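Local coordinates for chaperone SycD (Chlamydia pneumoniae, PDB 4NRH), which probably acts as a type III secretion chaperone of the LcrH/SycD family, and forms a complex with the protein CopN, at residues D[38-43]-D[89-94]; D[98-103]-D[114-119]. All coordinates share one frame; numbering follows the deposited sequence.

Contact 1 (D[38-43]-D[89-94]); sequences YVPDKN and FNPFVS
Pro40 and Pro91 carry the nearest backbone approach of the two loops, their CA atoms 6.3 Å apart, and Tyr38 and Phe92 extend the contact to either end. No hydrogen bond spans it, and the packing is essentially apolar. Pro91 CB touches both Tyr38 and Pro40, while its CG meets Tyr38 alone. The CB lies 3.7 Å from Tyr38 CE2, at the edge of the tyrosine ring and near its plane, and Pro91 CG meets Tyr38 OH at 3.5 Å. Tyr38 CG is anti to the backbone N (chi1 180°), and the ring beyond it meets Pro91 with its CE2 edge and OH. Pro40 sets its CG 3.8 Å from Pro91 CB and 3.4 Å from Pro91 O, a carbonyl that also accepts from the indole of Trp97. Phe92 reaches across with the CE1 corner of its ring, which lies 3.7 Å from Pro40 CB and 3.6 Å from Lys42 CA; Asp41 C sits at the ring edge, in plane.

Polar bonds shape each loop from within. Asp41 OD1 accepts from Asn43 N, and Asn90 OD1 from Phe92 N at 3.1 Å, so each loop holds an Asx turn. Asn90 ND2 is held in turn by Gln50. Gln288 of the CopN chain bonds to Asp41 N and Val39 O, so the loop that packs on Pro91 also holds the partner protein.

The residues Asn90 to Val93 form a type I beta turn, with Val93 as N-cap of helix 94-106: a tight interhelical turn of a helical-repeat fold, overlaid by the loop between helices 31-35 and 49-52.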
loop_
_atom_site.group_PDB
_atom_site.type_symbol
_atom_site.label_atom_id
_atom_site.label_comp_id
_atom_site.label_asym_id
_atom_site.label_seq_id
_atom_site.Cartn_x
_atom_site.Cartn_y
_atom_site.Cartn_z
ATOM N N TYR D 38 -4.710 16.442 11.807
ATOM C CA TYR D 38 -4.982 16.978 10.480
ATOM C C TYR D 38 -6.081 18.034 10.500
ATOM O O TYR D 38 -7.209 17.765 10.915
ATOM C CB TYR D 38 -5.365 15.845 9.528
ATOM C CG TYR D 38 -5.680 16.284 8.115
ATOM C CD1 TYR D 38 -4.852 17.170 7.437
ATOM C CD2 TYR D 38 -6.799 15.796 7.454
ATOM C CE1 TYR D 38 -5.138 17.565 6.142
ATOM C CE2 TYR D 38 -7.092 16.182 6.162
ATOM C CZ TYR D 38 -6.261 17.066 5.510
ATOM O OH TYR D 38 -6.556 17.449 4.222
ATOM N N VAL D 39 -5.743 19.233 10.041
ATOM C CA VAL D 39 -6.729 20.286 9.829
ATOM C C VAL D 39 -6.696 20.708 8.368
ATOM O O VAL D 39 -5.767 21.393 7.939
ATOM C CB VAL D 39 -6.470 21.512 10.729
ATOM C CG1 VAL D 39 -7.531 22.581 10.492
ATOM C CG2 VAL D 39 -6.435 21.100 12.192
ATOM N N PRO D 40 -7.712 20.291 7.595
ATOM C CA PRO D 40 -7.773 20.565 6.155
ATOM C C PRO D 40 -7.731 22.058 5.851
ATOM O O PRO D 40 -8.523 22.829 6.395
ATOM C CB PRO D 40 -9.117 19.957 5.734
ATOM C CG PRO D 40 -9.448 18.968 6.798
ATOM C CD PRO D 40 -8.871 19.514 8.064
ATOM N N ASP D 41 -6.810 22.453 4.981
ATOM C CA ASP D 41 -6.642 23.855 4.629
ATOM C C ASP D 41 -7.180 24.086 3.222
ATOM O O ASP D 41 -6.579 23.661 2.233
ATOM C CB ASP D 41 -5.168 24.260 4.726
ATOM C CG ASP D 41 -4.964 25.766 4.684
ATOM O OD1 ASP D 41 -5.787 26.479 4.071
ATOM O OD2 ASP D 41 -3.968 26.239 5.269
ATOM N N LYS D 42 -8.323 24.759 3.147
ATOM C CA LYS D 42 -9.018 24.997 1.885
ATOM C C LYS D 42 -8.228 25.869 0.910
ATOM O O LYS D 42 -8.579 25.964 -0.266
ATOM C CB LYS D 42 -10.376 25.646 2.158
ATOM C CG LYS D 42 -10.276 26.986 2.869
ATOM C CD LYS D 42 -11.614 27.423 3.437
ATOM C CE LYS D 42 -11.498 28.774 4.122
ATOM N NZ LYS D 42 -12.802 29.238 4.671
ATOM N N ASN D 43 -7.163 26.499 1.394
ATOM C CA ASN D 43 -6.385 27.411 0.565
ATOM C C ASN D 43 -5.134 26.764 -0.022
ATOM O O ASN D 43 -4.367 27.412 -0.734
ATOM C CB ASN D 43 -5.997 28.652 1.370
ATOM C CG ASN D 43 -7.185 29.550 1.662
ATOM O OD1 ASN D 43 -8.151 29.592 0.899
ATOM N ND2 ASN D 43 -7.121 30.273 2.776
ATOM N N PHE D 89 -11.082 10.653 1.525
ATOM C CA PHE D 89 -11.422 10.985 0.146
ATOM C C PHE D 89 -11.733 12.468 -0.037
ATOM O O PHE D 89 -11.293 13.086 -1.006
ATOM C CB PHE D 89 -12.604 10.135 -0.323
ATOM C CG PHE D 89 -12.241 8.708 -0.613
ATOM C CD1 PHE D 89 -11.121 8.407 -1.372
ATOM C CD2 PHE D 89 -13.010 7.667 -0.122
ATOM C CE1 PHE D 89 -10.778 7.096 -1.640
ATOM C CE2 PHE D 89 -12.671 6.352 -0.385
ATOM C CZ PHE D 89 -11.554 6.068 -1.145
ATOM N N ASN D 90 -12.494 13.038 0.893
ATOM C CA ASN D 90 -12.830 14.455 0.835
ATOM C C ASN D 90 -12.967 15.035 2.239
ATOM O O ASN D 90 -14.047 14.992 2.829
ATOM C CB ASN D 90 -14.123 14.669 0.039
ATOM C CG ASN D 90 -14.368 16.131 -0.312
ATOM O OD1 ASN D 90 -13.825 17.039 0.317
ATOM N ND2 ASN D 90 -15.199 16.360 -1.323
ATOM N N PRO D 91 -11.867 15.584 2.776
ATOM C CA PRO D 91 -11.819 16.119 4.141
ATOM C C PRO D 91 -12.455 17.500 4.282
ATOM O O PRO D 91 -12.396 18.085 5.364
ATOM C CB PRO D 91 -10.319 16.194 4.427
ATOM C CG PRO D 91 -9.709 16.433 3.092
ATOM C CD PRO D 91 -10.561 15.681 2.100
ATOM N N PHE D 92 -13.054 18.012 3.211
ATOM C CA PHE D 92 -13.667 19.337 3.251
ATOM C C PHE D 92 -15.183 19.267 3.398
ATOM O O PHE D 92 -15.862 20.292 3.384
ATOM C CB PHE D 92 -13.291 20.135 2.000
ATOM C CG PHE D 92 -11.813 20.346 1.842
ATOM C CD1 PHE D 92 -11.159 21.324 2.572
ATOM C CD2 PHE D 92 -11.076 19.565 0.967
ATOM C CE1 PHE D 92 -9.799 21.520 2.435
ATOM C CE2 PHE D 92 -9.714 19.757 0.823
ATOM C CZ PHE D 92 -9.076 20.736 1.559
ATOM N N VAL D 93 -15.709 18.055 3.544
ATOM C CA VAL D 93 -17.130 17.878 3.813
ATOM C C VAL D 93 -17.347 17.812 5.320
ATOM O O VAL D 93 -16.957 16.842 5.970
ATOM C CB VAL D 93 -17.689 16.611 3.149
ATOM C CG1 VAL D 93 -19.189 16.506 3.386
ATOM C CG2 VAL D 93 -17.378 16.613 1.658
ATOM N N SER D 94 -17.965 18.854 5.866
ATOM C CA SER D 94 -18.060 19.030 7.313
ATOM C C SER D 94 -18.863 17.938 8.019
ATOM O O SER D 94 -18.558 17.580 9.156
ATOM C CB SER D 94 -18.672 20.395 7.632
ATOM O OG SER D 94 -19.983 20.498 7.106
#

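Contact 2 (D[98-103]-D[114-119]); sequences FSLGAS and LHAYGV
Tyr117, Ala116 and Gly101 bury the most surface where the two antiparallel helices of a tetratricopeptide-repeat hairpin meet, with segment axes 7.8 Å apart at 156°. Gly101 and Ala116 form the close point, their CA atoms separated by 4.9 Å. Ala116 points its CB at the glycine backbone and touches Gly101 CA at 3.6 Å. With only hydrogens on its CA, Gly101 lets Ala116 CB and the Tyr117 ring come close to the backbone.

Tyr117 lies across the same surface. Its ring receives Gly101 CA as an off-centre CH-pi contact, 4.3 Å from the centroid. On its CE1 side it meets Phe98, whose CE1 approaches Tyr117 CE1 at 3.6 Å. The two rings touch rim to rim with planes at 84°, neither covering the other's face.

The following helix, 129-140, packs on both aromatic residues, through Tyr133 against Phe98 and Cys137 against Tyr117, while Trp97 adjoins Ala116. The phenol tip ends beside the backbone of helix 94-106: Tyr117 OH is hydrogen-bonded to His105 ND1 and lies 3.3 Å from Ala102 CA.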
loop_
_atom_site.group_PDB
_atom_site.type_symbol
_atom_site.label_atom_id
_atom_site.label_comp_id
_atom_site.label_asym_id
_atom_site.label_seq_id
_atom_site.Cartn_x
_atom_site.Cartn_y
_atom_site.Cartn_z
ATOM N N PHE D 98 -18.144 15.583 11.313
ATOM C CA PHE D 98 -19.104 15.696 12.405
ATOM C C PHE D 98 -19.609 14.317 12.814
ATOM O O PHE D 98 -19.683 13.997 14.001
ATOM C CB PHE D 98 -20.278 16.592 12.002
ATOM C CG PHE D 98 -20.944 17.284 13.160
ATOM C CD1 PHE D 98 -20.514 17.067 14.460
ATOM C CD2 PHE D 98 -22.003 18.150 12.948
ATOM C CE1 PHE D 98 -21.126 17.703 15.525
ATOM C CE2 PHE D 98 -22.620 18.790 14.009
ATOM C CZ PHE D 98 -22.180 18.565 15.297
ATOM N N SER D 99 -19.954 13.505 11.821
ATOM C CA SER D 99 -20.413 12.146 12.071
ATOM C C SER D 99 -19.284 11.277 12.616
ATOM O O SER D 99 -19.519 10.367 13.411
ATOM C CB SER D 99 -20.987 11.534 10.793
ATOM O OG SER D 99 -22.160 12.218 10.384
ATOM N N LEU D 100 -18.059 11.561 12.183
ATOM C CA LEU D 100 -16.887 10.872 12.711
ATOM C C LEU D 100 -16.703 11.229 14.182
ATOM O O LEU D 100 -16.417 10.367 15.012
ATOM C CB LEU D 100 -15.634 11.232 11.910
ATOM C CG LEU D 100 -14.298 10.726 12.462
ATOM C CD1 LEU D 100 -14.325 9.216 12.661
ATOM C CD2 LEU D 100 -13.145 11.131 11.554
ATOM N N GLY D 101 -16.870 12.512 14.492
ATOM C CA GLY D 101 -16.759 12.996 15.855
ATOM C C GLY D 101 -17.802 12.392 16.774
ATOM O O GLY D 101 -17.495 11.994 17.897
ATOM N N ALA D 102 -19.040 12.333 16.293
ATOM C CA ALA D 102 -20.144 11.763 17.059
ATOM C C ALA D 102 -19.917 10.284 17.353
ATOM O O ALA D 102 -20.208 9.810 18.452
ATOM C CB ALA D 102 -21.457 11.960 16.316
ATOM N N SER D 103 -19.397 9.560 16.367
ATOM C CA SER D 103 -19.123 8.135 16.518
ATOM C C SER D 103 -18.018 7.887 17.539
ATOM O O SER D 103 -18.123 6.988 18.374
ATOM C CB SER D 103 -18.744 7.521 15.170
ATOM O OG SER D 103 -19.844 7.536 14.276
ATOM N N LEU D 114 -12.751 15.142 19.901
ATOM C CA LEU D 114 -12.497 16.576 20.001
ATOM C C LEU D 114 -11.880 17.135 18.723
ATOM O O LEU D 114 -12.283 18.196 18.243
ATOM C CB LEU D 114 -11.580 16.867 21.190
ATOM C CG LEU D 114 -12.242 16.871 22.567
ATOM C CD1 LEU D 114 -11.199 16.740 23.662
ATOM C CD2 LEU D 114 -13.056 18.140 22.745
ATOM N N HIS D 115 -10.899 16.420 18.183
ATOM C CA HIS D 115 -10.231 16.832 16.953
ATOM C C HIS D 115 -11.204 16.919 15.780
ATOM O O HIS D 115 -11.165 17.873 15.004
ATOM C CB HIS D 115 -9.092 15.869 16.612
ATOM C CG HIS D 115 -8.452 16.140 15.288
ATOM N ND1 HIS D 115 -8.577 15.285 14.211
ATOM C CD2 HIS D 115 -7.687 17.172 14.859
ATOM C CE1 HIS D 115 -7.913 15.777 13.182
ATOM N NE2 HIS D 115 -7.363 16.923 13.549
ATOM N N ALA D 116 -12.072 15.919 15.658
ATOM C CA ALA D 116 -13.046 15.875 14.572
ATOM C C ALA D 116 -14.054 17.015 14.692
ATOM O O ALA D 116 -14.422 17.637 13.694
ATOM C CB ALA D 116 -13.760 14.531 14.554
ATOM N N TYR D 117 -14.499 17.280 15.918
ATOM C CA TYR D 117 -15.392 18.404 16.189
ATOM C C TYR D 117 -14.725 19.734 15.847
ATOM O O TYR D 117 -15.359 20.636 15.298
ATOM C CB TYR D 117 -15.829 18.406 17.656
ATOM C CG TYR D 117 -16.829 17.328 18.011
ATOM C CD1 TYR D 117 -17.758 16.879 17.083
ATOM C CD2 TYR D 117 -16.849 16.768 19.283
ATOM C CE1 TYR D 117 -18.677 15.898 17.409
ATOM C CE2 TYR D 117 -17.763 15.788 19.617
ATOM C CZ TYR D 117 -18.674 15.357 18.679
ATOM O OH TYR D 117 -19.583 14.380 19.014
ATOM N N GLY D 118 -13.443 19.846 16.181
ATOM C CA GLY D 118 -12.680 21.053 15.914
ATOM C C GLY D 118 -12.548 21.344 14.432
ATOM O O GLY D 118 -12.633 22.496 14.008
ATOM N N VAL D 119 -12.338 20.295 13.643
ATOM C CA VAL D 119 -12.247 20.437 12.195
ATOM C C VAL D 119 -13.599 20.846 11.614
ATOM O O VAL D 119 -13.672 21.694 10.724
ATOM C CB VAL D 119 -11.771 19.132 11.528
ATOM C CG1 VAL D 119 -11.885 19.233 10.016
ATOM C CG2 VAL D 119 -10.339 18.824 11.935
#

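In the fold
Contacts 1 and 2 are joined by helix 94-106: its N-cap belongs to 89-94 and its body supplies 98-103, and both segments of contact 1 precede those of contact 2 along the chain. Their centres lie about 13 Å apart, with contact 2 about 4 Å from the centre of the chain and contact 1 about 10 Å from it. The two meet directly where the 38-43 loop runs over helix 110-123. There His115 NE2 lies 2.8 Å from Tyr38 O, and Pro40 CD packs on Val119 CG1 at 3.6 Å. Trp97 touches residues of both contacts. CopN reaches only contact 1; contact 2 is buried packing within the repeat, and CopN does not touch its segments.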